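Local coordinates for ATP-dependent DNA helicase (PDB 5V9X), which couples ATP hydrolysis to 3'-to-5' movement along single-stranded DNA and unwinds RNA:DNA hybrids, at residues S293-N298 / L396-E401; S384-I389 / L410-R415; D285-H290 / L376-A381. All coordinates share one frame; numbering follows the deposited sequence.

Interaction 1 of 3, residues S293-N298 / L396-E401; sequences SIVFAN and LVIQVE. With nucleotides of chain B.
Within S293-N298 and L396-E401, residues 293-296 and 396-400 run as neighbouring parallel strands, their axes 4.7 Å apart at closest approach and 13° from exactly parallel, in the central sheet of the second RecA-like domain of this helicase. The ladder shows how a parallel pair divides its labour. I294 N donates to L396 O, I294 O receives I398 N (2.8 Å), F296 N donates to I398 O (2.8 Å), and F296 O receives V400 N. The intervening S293 and V295 turn their backbone to strand 378-381 instead, so 293-296 is bonded along both edges.

I294, F296, V397 and Q399 share one face of the sheet, with V295 and I398 on the other. The F296 ring presents its edge to V397, CD2 lying 3.6 Å from V397 CG1, while the methyl I294 CG2 lies above one ring face, offset toward its rim. On the opposite side of the sheet V295 CG1 reaches V400 CG2.

Beyond the ladder the polar ends take over. With CG anti to its backbone N (chi1 174°) and a bend at chi2, Q399 folds its amide back so that NE2 gives hydrogen bonds to E401 O (3.0 Å) and N298 OD1 (3.3 Å), both near the amide plane. Q399 OE1 and N298 OD1 both accept from R412 NH1. N298 ND2 bonds A402 O and also meets E401 OE1 at 3.2 Å, from above the carboxylate plane. N298 itself lies beside the tracking strand, its O 3.4 Å from C1' of DG6 of chain B.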
# COMPACT_ATOMS: atom_id res chain seq x y z
N SER A 293 -16.73 1.54 16.57
CA SER A 293 -15.41 2.09 16.34
C SER A 293 -14.56 1.06 15.61
O SER A 293 -14.68 -0.15 15.85
CB SER A 293 -14.73 2.49 17.65
OG SER A 293 -15.63 3.21 18.48
N ILE A 294 -13.71 1.54 14.70
CA ILE A 294 -12.72 0.71 14.03
C ILE A 294 -11.36 1.10 14.59
O ILE A 294 -10.94 2.26 14.47
CB ILE A 294 -12.76 0.87 12.51
CG1 ILE A 294 -14.15 0.54 11.97
CG2 ILE A 294 -11.72 -0.02 11.85
CD1 ILE A 294 -14.29 0.77 10.48
N VAL A 295 -10.67 0.14 15.20
CA VAL A 295 -9.30 0.32 15.66
C VAL A 295 -8.38 -0.32 14.63
O VAL A 295 -8.45 -1.53 14.40
CB VAL A 295 -9.10 -0.29 17.06
CG1 VAL A 295 -7.70 0.01 17.57
CG2 VAL A 295 -10.15 0.23 18.03
N PHE A 296 -7.53 0.48 14.00
CA PHE A 296 -6.62 -0.01 12.98
C PHE A 296 -5.26 -0.32 13.61
O PHE A 296 -4.69 0.52 14.31
CB PHE A 296 -6.45 1.00 11.84
CG PHE A 296 -7.59 1.00 10.86
CD1 PHE A 296 -7.75 -0.04 9.96
CD2 PHE A 296 -8.50 2.05 10.84
CE1 PHE A 296 -8.80 -0.04 9.05
CE2 PHE A 296 -9.55 2.05 9.93
CZ PHE A 296 -9.70 1.01 9.04
N ALA A 297 -4.76 -1.52 13.35
CA ALA A 297 -3.43 -1.94 13.76
C ALA A 297 -2.61 -2.24 12.51
O ALA A 297 -3.13 -2.76 11.52
CB ALA A 297 -3.49 -3.18 14.66
N ASN A 298 -1.32 -1.91 12.57
CA ASN A 298 -0.44 -2.04 11.41
C ASN A 298 0.10 -3.45 11.21
O ASN A 298 1.01 -3.64 10.40
CB ASN A 298 0.72 -1.04 11.51
CG ASN A 298 0.26 0.40 11.34
OD1 ASN A 298 -0.84 0.66 10.86
ND2 ASN A 298 1.12 1.34 11.74
N LEU A 396 -16.34 6.51 14.95
CA LEU A 396 -15.00 6.70 15.50
C LEU A 396 -14.05 5.73 14.81
O LEU A 396 -14.36 4.55 14.67
CB LEU A 396 -14.99 6.47 17.01
CG LEU A 396 -13.63 6.65 17.70
CD1 LEU A 396 -13.29 8.13 17.85
CD2 LEU A 396 -13.60 5.95 19.06
N VAL A 397 -12.89 6.24 14.39
CA VAL A 397 -11.77 5.42 13.96
C VAL A 397 -10.58 5.75 14.84
O VAL A 397 -10.25 6.93 15.03
CB VAL A 397 -11.43 5.64 12.47
CG1 VAL A 397 -10.09 5.00 12.14
CG2 VAL A 397 -12.52 5.06 11.58
N ILE A 398 -9.95 4.72 15.39
CA ILE A 398 -8.74 4.87 16.19
C ILE A 398 -7.59 4.26 15.42
O ILE A 398 -7.69 3.12 14.93
CB ILE A 398 -8.90 4.22 17.57
CG1 ILE A 398 -10.03 4.88 18.36
CG2 ILE A 398 -7.59 4.31 18.34
CD1 ILE A 398 -10.27 4.27 19.72
N GLN A 399 -6.49 5.01 15.30
CA GLN A 399 -5.30 4.56 14.60
C GLN A 399 -4.19 4.36 15.63
O GLN A 399 -3.73 5.33 16.25
CB GLN A 399 -4.87 5.56 13.53
CG GLN A 399 -3.55 5.24 12.87
CD GLN A 399 -3.58 3.92 12.12
OE1 GLN A 399 -4.56 3.60 11.44
NE2 GLN A 399 -2.50 3.14 12.23
N VAL A 400 -3.77 3.11 15.82
CA VAL A 400 -2.67 2.78 16.71
C VAL A 400 -1.38 2.85 15.91
O VAL A 400 -1.26 2.19 14.88
CB VAL A 400 -2.87 1.40 17.35
CG1 VAL A 400 -1.54 0.83 17.83
CG2 VAL A 400 -3.84 1.50 18.51
N GLU A 401 -0.43 3.66 16.39
CA GLU A 401 0.81 4.00 15.68
C GLU A 401 0.51 4.85 14.46
O GLU A 401 -0.61 4.82 13.93
CB GLU A 401 1.59 2.74 15.29
CG GLU A 401 3.01 2.99 14.79
CD GLU A 401 3.78 1.71 14.53
OE1 GLU A 401 3.16 0.71 14.10
OE2 GLU A 401 5.01 1.70 14.77
P DG B 6 7.58 -7.11 10.88
OP1 DG B 6 7.26 -8.47 11.37
OP2 DG B 6 8.45 -6.93 9.70
O5' DG B 6 6.22 -6.35 10.59
C5' DG B 6 5.46 -6.68 9.47
C4' DG B 6 4.24 -5.80 9.40
O4' DG B 6 4.65 -4.42 9.26
C3' DG B 6 3.31 -6.10 8.23
O3' DG B 6 2.04 -6.46 8.74
C2' DG B 6 3.26 -4.79 7.43
C1' DG B 6 3.74 -3.75 8.44
N9 DG B 6 4.43 -2.60 7.84
C8 DG B 6 5.58 -2.00 8.31
N7 DG B 6 5.97 -0.98 7.58
C5 DG B 6 5.02 -0.90 6.57
C6 DG B 6 4.92 0.01 5.49
O6 DG B 6 5.68 0.95 5.20
N1 DG B 6 3.81 -0.25 4.69
C2 DG B 6 2.90 -1.26 4.92
N2 DG B 6 1.89 -1.36 4.04
N3 DG B 6 2.98 -2.12 5.93
C4 DG B 6 4.06 -1.88 6.71

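Interaction 2 of 3, residues S384-I389 / L410-R415; sequences SLELGI and LQRVGR. With ANP (phosphoaminophosphonic acid-adenylate ester), chain C.
Both terminal nitrogens of R415 grip one gamma-phosphate oxygen of the ATP analogue, NH2 to ANP O1G at 2.7 Å and NH1 to ANP O1G at 2.9 Å, while NH1 also makes a weak bond to I389 O across the contact. The sequences belong to helicase motif V (384-389) and motif VI (410-415), and R415 stands where superfamily 2 enzymes carry an arginine finger. Bends at chi2 (-44°) and chi3 (95°) curl the chain back over its own helix end. There NE (2.8 Å) and NH2 (3.1 Å) of R415 take Q411 O side-on, in the guanidinium plane that also holds O1G. The carbonyl carbon of L387 lies above one face of the group, offset toward the rim, and the aliphatic part is flanked by I389, whose CG1 is 3.5 Å from R415 CD.

Q411 is wedged against the same loop, its CG 3.6 Å from L387 CD2, and its NE2 reaches across to T228 OG1 of the first RecA-like domain. Further along, E386 and R412 form a weak salt bridge: NE approaches OE1 at 3.4 Å, nearly in the guanidinium plane, with the carboxylate turned 63° from it; R412 has its firmer partner in Q399. K75, D390 and H418 add bonds of their own to the nucleotide.

With Q411 O holding two of its nitrogens, the R415 guanidinium is fixed in rotation while it meets O1G; the backbone acts as a second shell. The arrangement is consistent with sensing the gamma-phosphate and, as for arginine fingers of related helicases, probably with a part in its hydrolysis.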
# COMPACT_ATOMS: atom_id res chain seq x y z
N SER A 384 -7.35 -4.35 5.76
CA SER A 384 -8.45 -5.08 5.15
C SER A 384 -9.75 -4.29 5.17
O SER A 384 -10.65 -4.58 4.37
CB SER A 384 -8.64 -6.42 5.86
OG SER A 384 -8.91 -6.22 7.24
N LEU A 385 -9.88 -3.31 6.07
CA LEU A 385 -11.04 -2.44 6.12
C LEU A 385 -10.67 -0.98 5.87
O LEU A 385 -11.40 -0.07 6.29
CB LEU A 385 -11.75 -2.57 7.47
CG LEU A 385 -12.22 -3.96 7.90
CD1 LEU A 385 -13.02 -3.86 9.19
CD2 LEU A 385 -13.05 -4.61 6.81
N GLU A 386 -9.53 -0.73 5.21
CA GLU A 386 -9.05 0.63 5.05
C GLU A 386 -9.90 1.43 4.07
O GLU A 386 -10.04 2.65 4.23
CB GLU A 386 -7.59 0.62 4.60
CG GLU A 386 -7.04 1.99 4.19
CD GLU A 386 -5.57 1.96 3.83
OE1 GLU A 386 -4.81 1.19 4.46
OE2 GLU A 386 -5.16 2.71 2.92
N LEU A 387 -10.49 0.78 3.08
CA LEU A 387 -11.03 1.47 1.92
C LEU A 387 -12.51 1.15 1.72
O LEU A 387 -12.96 0.03 1.97
CB LEU A 387 -10.26 1.08 0.66
CG LEU A 387 -8.76 1.36 0.70
CD1 LEU A 387 -8.04 0.53 -0.35
CD2 LEU A 387 -8.49 2.84 0.50
N GLY A 388 -13.25 2.17 1.28
CA GLY A 388 -14.53 1.97 0.63
C GLY A 388 -15.74 1.63 1.47
O GLY A 388 -16.83 2.11 1.17
N ILE A 389 -15.57 0.79 2.50
CA ILE A 389 -16.71 0.27 3.24
C ILE A 389 -17.56 1.42 3.77
O ILE A 389 -17.05 2.49 4.12
CB ILE A 389 -16.26 -0.65 4.39
CG1 ILE A 389 -15.37 0.11 5.37
CG2 ILE A 389 -15.56 -1.88 3.84
CD1 ILE A 389 -15.12 -0.63 6.66
N LEU A 410 -6.09 9.23 5.78
CA LEU A 410 -7.32 9.85 5.29
C LEU A 410 -8.35 8.81 4.88
O LEU A 410 -9.55 9.03 5.03
CB LEU A 410 -7.01 10.78 4.12
CG LEU A 410 -6.35 12.12 4.44
CD1 LEU A 410 -5.87 12.79 3.17
CD2 LEU A 410 -7.32 13.01 5.19
N GLN A 411 -7.89 7.67 4.36
CA GLN A 411 -8.82 6.61 3.99
C GLN A 411 -9.35 5.87 5.21
O GLN A 411 -10.55 5.56 5.29
CB GLN A 411 -8.14 5.64 3.02
CG GLN A 411 -7.87 6.22 1.64
CD GLN A 411 -9.13 6.37 0.80
OE1 GLN A 411 -10.24 6.07 1.26
NE2 GLN A 411 -8.96 6.84 -0.43
N ARG A 412 -8.48 5.60 6.18
CA ARG A 412 -8.90 4.87 7.38
C ARG A 412 -9.88 5.69 8.21
O ARG A 412 -10.98 5.22 8.53
CB ARG A 412 -7.67 4.48 8.21
CG ARG A 412 -6.82 3.39 7.57
CD ARG A 412 -5.67 2.97 8.45
NE ARG A 412 -4.77 2.05 7.75
CZ ARG A 412 -3.70 1.49 8.30
NH1 ARG A 412 -3.38 1.75 9.56
NH2 ARG A 412 -2.94 0.68 7.58
N VAL A 413 -9.50 6.92 8.56
CA VAL A 413 -10.40 7.77 9.34
C VAL A 413 -11.69 8.03 8.58
O VAL A 413 -12.75 8.24 9.19
CB VAL A 413 -9.68 9.09 9.71
CG1 VAL A 413 -10.64 10.06 10.40
CG2 VAL A 413 -8.48 8.80 10.61
N GLY A 414 -11.65 7.99 7.25
CA GLY A 414 -12.84 8.18 6.45
C GLY A 414 -13.94 7.17 6.70
O GLY A 414 -15.10 7.44 6.39
N ARG A 415 -13.60 6.00 7.26
CA ARG A 415 -14.62 5.00 7.57
C ARG A 415 -15.64 5.54 8.57
O ARG A 415 -16.81 5.14 8.55
CB ARG A 415 -13.99 3.72 8.12
CG ARG A 415 -12.96 3.05 7.21
CD ARG A 415 -13.42 3.00 5.77
NE ARG A 415 -12.89 4.13 5.01
CZ ARG A 415 -13.43 4.59 3.88
NH1 ARG A 415 -14.53 4.02 3.40
NH2 ARG A 415 -12.88 5.61 3.25
PG ANP C . -15.27 6.34 -0.04
O1G ANP C . -14.74 6.04 1.33
O2G ANP C . -15.22 5.03 -0.92
O3G ANP C . -14.40 7.47 -0.72
PB ANP C . -17.55 7.14 -1.38
O1B ANP C . -17.38 5.91 -2.32
O2B ANP C . -16.92 8.34 -2.00
N3B ANP C . -16.87 6.85 0.11
PA ANP C . -20.07 6.21 -0.95
O1A ANP C . -19.49 5.12 -0.12
O2A ANP C . -20.49 5.77 -2.34
O3A ANP C . -19.06 7.42 -1.18
O5' ANP C . -21.28 6.88 -0.18
C5' ANP C . -21.26 7.42 1.18
C4' ANP C . -22.61 7.20 1.82
O4' ANP C . -23.55 8.21 1.38
C3' ANP C . -23.25 5.87 1.44
O3' ANP C . -24.15 5.48 2.46
C2' ANP C . -24.04 6.25 0.18
O2' ANP C . -24.93 5.22 -0.27
C1' ANP C . -24.57 7.62 0.60
N9 ANP C . -24.89 8.54 -0.50
C8 ANP C . -24.58 8.43 -1.83
N7 ANP C . -24.99 9.45 -2.56
C5 ANP C . -25.62 10.28 -1.64
C6 ANP C . -26.26 11.52 -1.78
N6 ANP C . -26.39 12.17 -2.94
N1 ANP C . -26.79 12.08 -0.66
C2 ANP C . -26.66 11.44 0.50
N3 ANP C . -26.08 10.26 0.75
C4 ANP C . -25.57 9.73 -0.37

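Interaction 3 of 3, residues D285-H290 / L376-A381; sequences DLVEAH and LRAVVA
R377 sets out with CG beside its backbone N (chi1 -63°) and bends at chi3 (65°), which swings its guanidinium onto the end of the segment D285-H290; V287, its CG1 anti to the backbone N (chi1 175°), points a methyl back at the strand that R377 precedes. The contact is a helix-on-sheet join in the second RecA-like domain: helix 276-288, which leads into strand 292-296, lies against the neighbouring parallel strand 378-381.

Across the two segments one nitrogen makes both hydrogen bonds. R377 NH2 donates to H290 O at 2.7 Å and to E288 O at 3.2 Å, and in both cases it stands above the carbonyl plane rather than on a lone pair. Outside them, NE adds a weak bond to N291 O. A cationic group placed against carbonyls at the C-terminal end of a helix probably also gains from the helix dipole.

Alongside these polar bonds the contact is apolar, with V287 CG1 lying 3.7 Å from A378 CB and CG2 a little further off. The turn that carries H290 O is steadied from within: H290 N bonds V287 O, and ND1 of the imidazole reaches L286 O at 2.7 Å, in the plane of its ring.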
# COMPACT_ATOMS: atom_id res chain seq x y z
N ASP A 285 -12.20 3.20 26.78
CA ASP A 285 -12.92 4.42 27.13
C ASP A 285 -13.55 5.06 25.90
O ASP A 285 -14.69 5.52 25.95
CB ASP A 285 -11.97 5.41 27.81
CG ASP A 285 -11.58 4.99 29.22
OD1 ASP A 285 -12.05 3.93 29.68
OD2 ASP A 285 -10.80 5.72 29.86
N LEU A 286 -12.82 5.08 24.78
CA LEU A 286 -13.34 5.71 23.57
C LEU A 286 -14.41 4.85 22.91
O LEU A 286 -15.40 5.38 22.39
CB LEU A 286 -12.19 6.01 22.61
CG LEU A 286 -11.34 7.21 23.01
CD1 LEU A 286 -10.02 7.24 22.23
CD2 LEU A 286 -12.12 8.50 22.79
N VAL A 287 -14.23 3.53 22.90
CA VAL A 287 -15.24 2.65 22.33
C VAL A 287 -16.53 2.73 23.13
O VAL A 287 -17.62 2.91 22.57
CB VAL A 287 -14.72 1.20 22.24
CG1 VAL A 287 -15.82 0.27 21.77
CG2 VAL A 287 -13.52 1.12 21.31
N GLU A 288 -16.42 2.60 24.46
CA GLU A 288 -17.60 2.68 25.31
C GLU A 288 -18.33 4.01 25.19
O GLU A 288 -19.51 4.09 25.52
CB GLU A 288 -17.20 2.43 26.77
CG GLU A 288 -16.80 0.99 27.07
CD GLU A 288 -16.34 0.79 28.51
OE1 GLU A 288 -16.04 1.79 29.20
OE2 GLU A 288 -16.28 -0.38 28.96
N ALA A 289 -17.65 5.02 24.70
CA ALA A 289 -18.26 6.31 24.53
C ALA A 289 -18.85 6.54 23.15
O ALA A 289 -19.49 7.55 22.94
CB ALA A 289 -17.25 7.38 24.85
N HIS A 290 -18.63 5.62 22.22
CA HIS A 290 -19.11 5.78 20.85
C HIS A 290 -19.82 4.54 20.42
O HIS A 290 -19.58 3.49 20.96
CB HIS A 290 -17.95 5.99 19.89
CG HIS A 290 -17.26 7.30 20.05
ND1 HIS A 290 -16.15 7.46 20.84
CD2 HIS A 290 -17.49 8.50 19.48
CE1 HIS A 290 -15.74 8.71 20.77
NE2 HIS A 290 -16.53 9.36 19.95
N LEU A 376 -21.91 -4.87 16.62
CA LEU A 376 -20.52 -4.95 17.07
C LEU A 376 -20.01 -3.54 17.33
O LEU A 376 -20.02 -2.69 16.43
CB LEU A 376 -19.66 -5.66 16.03
CG LEU A 376 -18.18 -5.85 16.35
CD1 LEU A 376 -18.00 -6.78 17.54
CD2 LEU A 376 -17.44 -6.37 15.12
N ARG A 377 -19.54 -3.29 18.55
CA ARG A 377 -19.15 -1.95 18.96
C ARG A 377 -17.71 -1.61 18.61
O ARG A 377 -17.37 -0.42 18.55
CB ARG A 377 -19.37 -1.77 20.47
CG ARG A 377 -20.82 -1.90 20.89
CD ARG A 377 -21.04 -1.26 22.24
NE ARG A 377 -20.83 0.18 22.20
CZ ARG A 377 -20.75 0.95 23.28
NH1 ARG A 377 -20.85 0.41 24.49
NH2 ARG A 377 -20.56 2.26 23.15
N ALA A 378 -16.86 -2.61 18.40
CA ALA A 378 -15.48 -2.35 18.03
C ALA A 378 -14.97 -3.50 17.17
O ALA A 378 -15.29 -4.66 17.42
CB ALA A 378 -14.59 -2.19 19.27
N VAL A 379 -14.18 -3.15 16.15
CA VAL A 379 -13.46 -4.12 15.34
C VAL A 379 -12.02 -3.66 15.23
O VAL A 379 -11.76 -2.48 14.95
CB VAL A 379 -14.10 -4.30 13.95
CG1 VAL A 379 -14.40 -2.95 13.31
CG2 VAL A 379 -13.19 -5.14 13.05
N VAL A 380 -11.08 -4.57 15.48
CA VAL A 380 -9.66 -4.29 15.37
C VAL A 380 -9.19 -4.86 14.04
O VAL A 380 -9.06 -6.09 13.90
CB VAL A 380 -8.87 -4.87 16.55
CG1 VAL A 380 -7.42 -4.41 16.50
CG2 VAL A 380 -9.52 -4.47 17.87
N ALA A 381 -8.92 -4.00 13.07
CA ALA A 381 -8.66 -4.43 11.71
C ALA A 381 -7.29 -3.97 11.22
O ALA A 381 -6.69 -3.03 11.76
CB ALA A 381 -9.74 -3.90 10.75

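All three contacts belong to the second RecA-like domain, whose parallel sheet sets strand 292-296 between strands 378-381 and 394-400. Along the chain the segments come as 285-290, 293-298, 376-381, 384-389, 396-401 and 410-415, so interaction 1 interleaves with both others, while interaction 3 closes before interaction 2 opens. The centre of interaction 1 lies about 10 Å from those of the other two, whose centres are about 16 Å apart. Interaction 3 joins a helix to the sheet, interaction 1 forms its middle and extends to the DNA, and interaction 2 reaches the nucleotide. R412 directly joins interactions 1 and 2, a plausible route for coupling ATP state to the tracking strand.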